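Local coordinates for protein putative sodium:solute symporter (Proteus mirabilis, PDB 5NV9) that uses the sodium gradient across the bacterial inner membrane to drive uptake of the sialic acid N-acetylneuraminic acid, moving two sodium ions with each substrate, at residues D75-I80 with K220-T225; R119-A124 with F355-Y360; G186-G191 with I333-A338. All blocks are in the same frame, centred on the assembly; numbering follows the deposited sequence.

Interaction 1. Residues D75-I80 with K220-T225; sequences DWTFII and KFFPTT
Trp-76 and Phe-221 lie side by side and point the same way, with their rings in an edge-to-face (T-shaped) stack. The Phe-221 edge carrying CD1 and CE1 is directed at one face of the indole, near the rim; the planes stand at 75° and CE1 comes to 3.8 Å from CE2 of Trp-76. In both residues CG sits anti to the carbonyl carbon, beside the backbone N (chi1 -75° for Trp-76, -72° for Phe-221). The backbones are tied as well: Trp-76 N donates to Phe-221 O at 3.0 Å. The ring end of Phe-222 comes in against Trp-76, its CZ lying 4.0 Å from CB, while CG2 of Ile-79 meets the ring edge of Phe-222 near its plane, 3.9 Å from CZ. Asp-75 slants across Pro-223, with OD2 3.4 Å from the proline CG. The other carboxylate oxygen, OD1, turns back into its own segment and takes two bonds, from Thr-77 N at 2.8 Å on the anti side and from Thr-77 OG1 at 2.6 Å on the syn side, which fixes the carboxylate against the turn. The indole NE1 is bonded to Ser-293 and Ile-79 packs on Ile-286, both of helix 267-301; Lys-220 NZ reaches the carbonyls of Tyr-72 and Ser-74. Two loops at the periplasmic side of the LeuT fold are thus joined on the extracellular side of the sialic acid pocket, round an Asx turn at Asp-75 that leads into helix 80-87.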
loop_
_atom_site.group_PDB
_atom_site.type_symbol
_atom_site.label_atom_id
_atom_site.label_comp_id
_atom_site.label_asym_id
_atom_site.label_seq_id
_atom_site.Cartn_x
_atom_site.Cartn_y
_atom_site.Cartn_z
ATOM N N ASP A 75 -9.264 -2.448 -19.831
ATOM C CA ASP A 75 -8.440 -3.531 -20.223
ATOM C C ASP A 75 -7.479 -4.000 -19.103
ATOM O O ASP A 75 -7.614 -3.613 -17.925
ATOM C CB ASP A 75 -7.719 -3.100 -21.488
ATOM C CG ASP A 75 -6.898 -1.819 -21.297
ATOM O OD1 ASP A 75 -6.066 -1.752 -20.367
ATOM O OD2 ASP A 75 -7.015 -0.893 -22.115
ATOM N N TRP A 76 -6.520 -4.850 -19.452
ATOM C CA TRP A 76 -5.545 -5.344 -18.482
ATOM C C TRP A 76 -4.239 -4.583 -18.540
ATOM O O TRP A 76 -3.302 -5.013 -17.891
ATOM C CB TRP A 76 -5.214 -6.804 -18.747
ATOM C CG TRP A 76 -6.252 -7.807 -18.358
ATOM C CD1 TRP A 76 -7.601 -7.684 -18.468
ATOM C CD2 TRP A 76 -6.000 -9.109 -17.873
ATOM N NE1 TRP A 76 -8.215 -8.821 -18.012
ATOM C CE2 TRP A 76 -7.250 -9.709 -17.623
ATOM C CE3 TRP A 76 -4.819 -9.817 -17.556
ATOM C CZ2 TRP A 76 -7.375 -11.012 -17.146
ATOM C CZ3 TRP A 76 -4.941 -11.096 -17.048
ATOM C CH2 TRP A 76 -6.224 -11.680 -16.815
ATOM N N THR A 77 -4.128 -3.477 -19.267
ATOM C CA THR A 77 -2.784 -2.883 -19.400
ATOM C C THR A 77 -2.058 -2.567 -18.078
ATOM O O THR A 77 -0.863 -2.686 -18.016
ATOM C CB THR A 77 -2.761 -1.646 -20.297
ATOM O OG1 THR A 77 -3.731 -0.710 -19.874
ATOM C CG2 THR A 77 -3.006 -2.042 -21.712
ATOM N N PHE A 78 -2.784 -2.142 -17.048
ATOM C CA PHE A 78 -2.210 -1.858 -15.754
ATOM C C PHE A 78 -1.468 -3.007 -15.071
ATOM O O PHE A 78 -0.624 -2.775 -14.228
ATOM C CB PHE A 78 -3.281 -1.367 -14.801
ATOM C CG PHE A 78 -3.557 0.117 -14.885
ATOM C CD1 PHE A 78 -3.744 0.765 -16.128
ATOM C CD2 PHE A 78 -3.767 0.845 -13.720
ATOM C CE1 PHE A 78 -4.051 2.120 -16.192
ATOM C CE2 PHE A 78 -4.050 2.223 -13.778
ATOM C CZ PHE A 78 -4.208 2.851 -15.014
ATOM N N ILE A 79 -1.776 -4.249 -15.446
ATOM C CA ILE A 79 -1.126 -5.409 -14.875
ATOM C C ILE A 79 0.393 -5.357 -15.163
ATOM O O ILE A 79 1.177 -5.949 -14.424
ATOM C CB ILE A 79 -1.786 -6.771 -15.302
ATOM C CG1 ILE A 79 -1.570 -7.834 -14.212
ATOM C CG2 ILE A 79 -1.273 -7.241 -16.681
ATOM C CD1 ILE A 79 -2.074 -9.213 -14.560
ATOM N N ILE A 80 0.827 -4.638 -16.177
ATOM C CA ILE A 80 2.270 -4.452 -16.384
ATOM C C ILE A 80 2.881 -3.906 -15.072
ATOM O O ILE A 80 3.967 -4.320 -14.659
ATOM C CB ILE A 80 2.563 -3.606 -17.646
ATOM C CG1 ILE A 80 2.119 -4.363 -18.909
ATOM C CG2 ILE A 80 4.053 -3.349 -17.827
ATOM C CD1 ILE A 80 1.831 -3.446 -20.080
ATOM N N LYS A 220 -10.066 -6.331 -24.937
ATOM C CA LYS A 220 -9.985 -5.884 -23.579
ATOM C C LYS A 220 -8.855 -6.539 -22.799
ATOM O O LYS A 220 -8.896 -6.558 -21.546
ATOM C CB LYS A 220 -11.335 -6.092 -22.891
ATOM C CG LYS A 220 -12.404 -5.109 -23.326
ATOM C CD LYS A 220 -13.800 -5.471 -22.828
ATOM C CE LYS A 220 -14.066 -5.114 -21.345
ATOM N NZ LYS A 220 -13.873 -3.687 -21.050
ATOM N N PHE A 221 -7.895 -7.138 -23.488
ATOM C CA PHE A 221 -6.640 -7.557 -22.819
ATOM C C PHE A 221 -5.552 -6.488 -22.987
ATOM O O PHE A 221 -5.375 -5.670 -22.100
ATOM C CB PHE A 221 -6.177 -8.919 -23.297
ATOM C CG PHE A 221 -7.021 -10.041 -22.785
ATOM C CD1 PHE A 221 -7.131 -10.269 -21.434
ATOM C CD2 PHE A 221 -7.667 -10.891 -23.649
ATOM C CE1 PHE A 221 -7.894 -11.327 -20.948
ATOM C CE2 PHE A 221 -8.463 -11.951 -23.181
ATOM C CZ PHE A 221 -8.577 -12.156 -21.830
ATOM N N PHE A 222 -4.871 -6.451 -24.126
ATOM C CA PHE A 222 -3.757 -5.501 -24.342
ATOM C C PHE A 222 -3.988 -4.815 -25.664
ATOM O O PHE A 222 -3.391 -5.213 -26.675
ATOM C CB PHE A 222 -2.396 -6.228 -24.256
ATOM C CG PHE A 222 -2.168 -6.892 -22.923
ATOM C CD1 PHE A 222 -1.722 -6.168 -21.845
ATOM C CD2 PHE A 222 -2.480 -8.225 -22.740
ATOM C CE1 PHE A 222 -1.527 -6.771 -20.622
ATOM C CE2 PHE A 222 -2.300 -8.845 -21.514
ATOM C CZ PHE A 222 -1.835 -8.113 -20.451
ATOM N N PRO A 223 -4.903 -3.819 -25.693
ATOM C CA PRO A 223 -5.248 -3.251 -27.022
ATOM C C PRO A 223 -4.027 -2.478 -27.579
ATOM O O PRO A 223 -3.392 -1.733 -26.848
ATOM C CB PRO A 223 -6.437 -2.304 -26.725
ATOM C CG PRO A 223 -6.444 -2.125 -25.237
ATOM C CD PRO A 223 -5.701 -3.235 -24.603
ATOM N N THR A 224 -3.664 -2.720 -28.828
ATOM C CA THR A 224 -2.461 -2.126 -29.374
ATOM C C THR A 224 -2.665 -0.623 -29.639
ATOM O O THR A 224 -1.710 0.108 -29.823
ATOM C CB THR A 224 -2.013 -2.854 -30.639
ATOM O OG1 THR A 224 -3.075 -2.856 -31.576
ATOM C CG2 THR A 224 -1.639 -4.261 -30.329
ATOM N N THR A 225 -3.915 -0.168 -29.613
ATOM C CA THR A 225 -4.204 1.248 -29.671
ATOM C C THR A 225 -3.677 1.988 -28.443
ATOM O O THR A 225 -3.534 3.227 -28.475
ATOM C CB THR A 225 -5.718 1.515 -29.783
ATOM O OG1 THR A 225 -6.407 0.784 -28.776
ATOM C CG2 THR A 225 -6.239 1.059 -31.131
#

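Interaction 2. Residues R119-A124 with F355-Y360; sequences RSRLFA and FNSDIY
Arg-121 grips Asp-358 side-on, with two nitrogens converging on one carboxylate oxygen. NE donates to OD1 of Asp-358 at 2.8 Å and NH2 to the same OD1 at 3.1 Å, the NH2 bond meeting the anti lone pair of OD1. OD1 lies close to the guanidinium plane, but the carboxylate is turned 87° to that plane, so this salt bridge is not the flat two-oxygen kind. CG of Arg-121 is anti to the backbone N (chi1 159°), and the chain runs extended from there to NE, spanning two segment axes 10.3 Å apart. Alongside, Leu-122 brings CD2 to 3.7 Å from CD1 of Ile-359 and to 3.5 Å from the carbonyl O of Asp-358, a buried oxygen for which the model contains no hydrogen-bond partner. A water accepts from Arg-121 NH2 at 3.0 Å and donates to Ser-357 O at 2.8 Å, bridging the helices. The contact ties the cytoplasmic ends of helices 118-151 and 328-361, two transmembrane helices of the LeuT fold, whose segments 119-124 and 355-360 cross at -130°. Helix 328-361 widens here into a pi-type turn, where Phe-355 O accepts from both Ile-359 N and Tyr-360 N. Further out, Glu-113 forms a salt bridge with Arg-121 NH1, and Ser-107 and Ser-125 both bond OD2 of Asp-358. Ser-357 OG is bonded to Glu-110, which together with Glu-113 would help balance the arginine charge.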
loop_
_atom_site.group_PDB
_atom_site.type_symbol
_atom_site.label_atom_id
_atom_site.label_comp_id
_atom_site.label_asym_id
_atom_site.label_seq_id
_atom_site.Cartn_x
_atom_site.Cartn_y
_atom_site.Cartn_z
ATOM N N ARG A 119 18.125 17.047 7.407
ATOM C CA ARG A 119 17.088 17.751 6.639
ATOM C C ARG A 119 16.419 16.792 5.648
ATOM O O ARG A 119 15.220 16.884 5.377
ATOM C CB ARG A 119 17.659 19.040 5.941
ATOM C CG ARG A 119 18.209 20.125 6.888
ATOM C CD ARG A 119 18.975 21.227 6.141
ATOM N NE ARG A 119 20.200 20.674 5.565
ATOM C CZ ARG A 119 21.031 21.296 4.732
ATOM N NH1 ARG A 119 20.794 22.536 4.351
ATOM N NH2 ARG A 119 22.113 20.669 4.288
ATOM N N SER A 120 17.189 15.887 5.075
ATOM C CA SER A 120 16.648 14.983 4.132
ATOM C C SER A 120 15.848 13.942 4.899
ATOM O O SER A 120 14.831 13.468 4.395
ATOM C CB SER A 120 17.762 14.258 3.371
ATOM O OG SER A 120 18.321 15.061 2.335
ATOM N N ARG A 121 16.359 13.539 6.058
ATOM C CA ARG A 121 15.663 12.535 6.851
ATOM C C ARG A 121 14.285 13.030 7.252
ATOM O O ARG A 121 13.315 12.342 7.021
ATOM C CB ARG A 121 16.501 12.134 8.054
ATOM C CG ARG A 121 15.753 11.497 9.198
ATOM C CD ARG A 121 16.761 11.019 10.206
ATOM N NE ARG A 121 16.123 10.212 11.229
ATOM C CZ ARG A 121 16.713 9.807 12.366
ATOM N NH1 ARG A 121 17.949 10.129 12.663
ATOM N NH2 ARG A 121 16.059 9.035 13.200
ATOM N N LEU A 122 14.201 14.243 7.807
ATOM C CA LEU A 122 12.956 14.800 8.250
ATOM C C LEU A 122 11.962 15.159 7.160
ATOM O O LEU A 122 10.693 15.030 7.357
ATOM C CB LEU A 122 13.220 16.034 9.107
ATOM C CG LEU A 122 13.772 15.755 10.500
ATOM C CD1 LEU A 122 14.206 17.046 11.151
ATOM C CD2 LEU A 122 12.713 15.087 11.348
ATOM N N PHE A 123 12.474 15.630 6.025
ATOM C CA PHE A 123 11.591 15.912 4.923
ATOM C C PHE A 123 10.895 14.600 4.524
ATOM O O PHE A 123 9.660 14.584 4.359
ATOM C CB PHE A 123 12.266 16.534 3.728
ATOM C CG PHE A 123 11.447 16.474 2.468
ATOM C CD1 PHE A 123 10.431 17.373 2.239
ATOM C CD2 PHE A 123 11.708 15.509 1.504
ATOM C CE1 PHE A 123 9.679 17.321 1.085
ATOM C CE2 PHE A 123 10.929 15.391 0.356
ATOM C CZ PHE A 123 9.931 16.327 0.129
ATOM N N ALA A 124 11.667 13.524 4.414
ATOM C CA ALA A 124 11.129 12.224 3.982
ATOM C C ALA A 124 10.167 11.596 4.990
ATOM O O ALA A 124 9.148 11.071 4.591
ATOM C CB ALA A 124 12.265 11.242 3.607
ATOM N N PHE A 355 7.542 8.249 13.701
ATOM C CA PHE A 355 7.473 9.247 14.738
ATOM C C PHE A 355 8.503 8.960 15.863
ATOM O O PHE A 355 9.210 9.876 16.310
ATOM C CB PHE A 355 6.083 9.368 15.284
ATOM C CG PHE A 355 5.909 10.517 16.234
ATOM C CD1 PHE A 355 6.230 10.372 17.547
ATOM C CD2 PHE A 355 5.450 11.758 15.779
ATOM C CE1 PHE A 355 6.027 11.414 18.452
ATOM C CE2 PHE A 355 5.286 12.811 16.661
ATOM C CZ PHE A 355 5.591 12.636 18.004
ATOM N N ASN A 356 8.583 7.696 16.298
ATOM C CA ASN A 356 9.408 7.264 17.416
ATOM C C ASN A 356 10.920 7.555 17.198
ATOM O O ASN A 356 11.628 8.089 18.094
ATOM C CB ASN A 356 9.200 5.770 17.696
ATOM C CG ASN A 356 9.356 5.402 19.166
ATOM O OD1 ASN A 356 10.435 4.998 19.620
ATOM N ND2 ASN A 356 8.287 5.604 19.933
ATOM N N SER A 357 11.397 7.198 16.004
ATOM C CA SER A 357 12.795 7.312 15.669
ATOM C C SER A 357 13.138 8.733 15.194
ATOM O O SER A 357 14.031 9.353 15.769
ATOM C CB SER A 357 13.197 6.276 14.598
ATOM O OG SER A 357 14.571 6.479 14.189
ATOM N N ASP A 358 12.410 9.210 14.158
ATOM C CA ASP A 358 12.750 10.411 13.406
ATOM C C ASP A 358 12.321 11.683 14.138
ATOM O O ASP A 358 12.907 12.735 13.913
ATOM C CB ASP A 358 12.114 10.439 12.009
ATOM C CG ASP A 358 12.505 9.232 11.156
ATOM O OD1 ASP A 358 13.664 8.824 11.253
ATOM O OD2 ASP A 358 11.654 8.677 10.424
ATOM N N ILE A 359 11.315 11.596 15.005
ATOM C CA ILE A 359 10.820 12.772 15.696
ATOM C C ILE A 359 11.221 12.722 17.192
ATOM O O ILE A 359 12.080 13.518 17.670
ATOM C CB ILE A 359 9.320 12.952 15.466
ATOM C CG1 ILE A 359 8.980 12.982 13.959
ATOM C CG2 ILE A 359 8.807 14.236 16.096
ATOM C CD1 ILE A 359 9.657 14.066 13.166
ATOM N N TYR A 360 10.660 11.765 17.907
ATOM C CA TYR A 360 10.814 11.671 19.332
ATOM C C TYR A 360 12.239 11.345 19.792
ATOM O O TYR A 360 12.782 11.985 20.669
ATOM C CB TYR A 360 9.827 10.607 19.872
ATOM C CG TYR A 360 9.875 10.397 21.363
ATOM C CD1 TYR A 360 9.597 11.438 22.244
ATOM C CD2 TYR A 360 10.163 9.120 21.905
ATOM C CE1 TYR A 360 9.638 11.233 23.638
ATOM C CE2 TYR A 360 10.232 8.915 23.280
ATOM C CZ TYR A 360 9.936 9.960 24.142
ATOM O OH TYR A 360 9.997 9.746 25.511
HETATM O O HOH W 1 16.633 8.483 16.118
#

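Interaction 3. Residues G186-G191 with I333-A338; sequences GLLLSG and IAAIFA
Leu-188 packs against Ala-334, Ala-335 and Ala-338 where helices 155-203 and 328-361, two transmembrane helices of the LeuT fold, meet; their segments 186-191 and 333-338 cross at -131°. The axes of these two segments come within 8.2 Å, a close approach consistent with the small alanine side chains. The tight part is centred on Leu-189 and Ala-335, whose CA atoms are 4.6 Å apart. Here side chain meets backbone, as where CB of Ala-335 rests 3.7 Å from the carbonyl O of Leu-188. No hydrogen bond joins the two segments, and the fit rests on van der Waals contact. Toward its partly exposed side the contact is looser and is carried by the branched end of Leu-188. Chi1 of 179° sets CG of this leucine anti to the backbone N, 3.9 Å from CA of Ala-335; its CD2 lies 4.0 Å from CB of Ala-338 but 4.3 Å from CB of Ala-334. Tyr-17 of helix 8-29 also touches Leu-188, Ala-334 and Ala-338. On the buried side, Leu-189 comes about 5 Å from a bound sodium ion at its nearest atoms and packs on Phe-64 of helix 61-73, placing the crossing beside the Na2 site that includes Leu-59 and Ala-339. The same leucine sets its CB against the backbone of the facing helix, 3.7 Å from Ala-335 O.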
loop_
_atom_site.group_PDB
_atom_site.type_symbol
_atom_site.label_atom_id
_atom_site.label_comp_id
_atom_site.label_asym_id
_atom_site.label_seq_id
_atom_site.Cartn_x
_atom_site.Cartn_y
_atom_site.Cartn_z
ATOM N N GLY A 186 -3.778 -11.624 4.215
ATOM C CA GLY A 186 -3.169 -11.796 2.904
ATOM C C GLY A 186 -3.625 -13.047 2.161
ATOM O O GLY A 186 -3.885 -13.045 0.929
ATOM N N LEU A 187 -3.727 -14.118 2.918
ATOM C CA LEU A 187 -4.101 -15.381 2.335
ATOM C C LEU A 187 -5.610 -15.411 2.160
ATOM O O LEU A 187 -6.087 -16.009 1.239
ATOM C CB LEU A 187 -3.579 -16.542 3.160
ATOM C CG LEU A 187 -2.066 -16.539 3.258
ATOM C CD1 LEU A 187 -1.608 -17.562 4.264
ATOM C CD2 LEU A 187 -1.407 -16.811 1.919
ATOM N N LEU A 188 -6.345 -14.735 3.030
ATOM C CA LEU A 188 -7.796 -14.655 2.917
ATOM C C LEU A 188 -8.246 -13.858 1.692
ATOM O O LEU A 188 -9.119 -14.270 0.997
ATOM C CB LEU A 188 -8.388 -14.041 4.235
ATOM C CG LEU A 188 -9.904 -13.867 4.275
ATOM C CD1 LEU A 188 -10.585 -15.241 4.095
ATOM C CD2 LEU A 188 -10.384 -13.241 5.586
ATOM N N LEU A 189 -7.652 -12.693 1.437
ATOM C CA LEU A 189 -8.001 -11.930 0.269
ATOM C C LEU A 189 -7.574 -12.654 -1.004
ATOM O O LEU A 189 -8.264 -12.563 -2.005
ATOM C CB LEU A 189 -7.459 -10.490 0.341
ATOM C CG LEU A 189 -5.959 -10.300 0.192
ATOM C CD1 LEU A 189 -5.582 -10.332 -1.320
ATOM C CD2 LEU A 189 -5.459 -9.048 0.830
ATOM N N SER A 190 -6.458 -13.377 -0.963
ATOM C CA SER A 190 -5.958 -14.158 -2.135
ATOM C C SER A 190 -6.899 -15.299 -2.496
ATOM O O SER A 190 -7.326 -15.422 -3.627
ATOM C CB SER A 190 -4.551 -14.684 -1.859
ATOM O OG SER A 190 -3.596 -13.634 -1.778
ATOM N N GLY A 191 -7.292 -16.107 -1.525
ATOM C CA GLY A 191 -8.227 -17.203 -1.824
ATOM C C GLY A 191 -9.565 -16.633 -2.180
ATOM O O GLY A 191 -10.281 -17.176 -3.040
ATOM N N ILE A 333 -16.858 -10.714 2.022
ATOM C CA ILE A 333 -16.847 -9.495 2.797
ATOM C C ILE A 333 -15.725 -9.462 3.832
ATOM O O ILE A 333 -15.080 -8.439 3.962
ATOM C CB ILE A 333 -18.183 -9.186 3.467
ATOM C CG1 ILE A 333 -19.305 -8.916 2.466
ATOM C CG2 ILE A 333 -18.089 -7.997 4.394
ATOM C CD1 ILE A 333 -18.933 -8.591 1.044
ATOM N N ALA A 334 -15.488 -10.552 4.552
ATOM C CA ALA A 334 -14.373 -10.594 5.475
ATOM C C ALA A 334 -13.056 -10.395 4.713
ATOM O O ALA A 334 -12.146 -9.769 5.258
ATOM C CB ALA A 334 -14.365 -11.885 6.251
ATOM N N ALA A 335 -12.942 -10.945 3.474
ATOM C CA ALA A 335 -11.728 -10.789 2.652
ATOM C C ALA A 335 -11.470 -9.323 2.171
ATOM O O ALA A 335 -10.358 -8.898 2.062
ATOM C CB ALA A 335 -11.759 -11.744 1.460
ATOM N N ILE A 336 -12.524 -8.582 1.916
ATOM C CA ILE A 336 -12.443 -7.151 1.644
ATOM C C ILE A 336 -12.037 -6.390 2.906
ATOM O O ILE A 336 -11.177 -5.537 2.857
ATOM C CB ILE A 336 -13.795 -6.617 1.097
ATOM C CG1 ILE A 336 -14.072 -7.212 -0.286
ATOM C CG2 ILE A 336 -13.832 -5.096 1.101
ATOM C CD1 ILE A 336 -15.468 -6.879 -0.832
ATOM N N PHE A 337 -12.668 -6.675 4.028
ATOM C CA PHE A 337 -12.134 -6.207 5.293
ATOM C C PHE A 337 -10.640 -6.566 5.429
ATOM O O PHE A 337 -9.841 -5.740 5.865
ATOM C CB PHE A 337 -12.878 -6.770 6.471
ATOM C CG PHE A 337 -14.109 -6.000 6.872
ATOM C CD1 PHE A 337 -15.234 -5.944 6.024
ATOM C CD2 PHE A 337 -14.181 -5.414 8.133
ATOM C CE1 PHE A 337 -16.378 -5.289 6.431
ATOM C CE2 PHE A 337 -15.347 -4.764 8.547
ATOM C CZ PHE A 337 -16.445 -4.711 7.711
ATOM N N ALA A 338 -10.277 -7.797 5.131
ATOM C CA ALA A 338 -8.885 -8.192 5.332
ATOM C C ALA A 338 -7.916 -7.388 4.414
ATOM O O ALA A 338 -6.788 -7.075 4.836
ATOM C CB ALA A 338 -8.688 -9.671 5.129
#

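Interactions 2 and 3 share helix 328-361, with centres 33 Å apart: the first holds its cytoplasmic end to helix 118-151, the second packs its membrane-embedded part on helix 155-203. Between them along this helix lie Ala-339 and Ser-342, Ser-343, Ser-345 and Ser-346, which help bind the two sodium ions. Interaction 1 is on the periplasmic side, its centre 40 Å from that of interaction 2 and 26 Å from that of interaction 3. Interactions 1 and 3 both approach the bound sialic acid: the side chains of Ile-79 and Leu-189 each lie about 8 Å from it, nearest atoms, whereas interaction 2 lies away from the sialic acid and sodium sites.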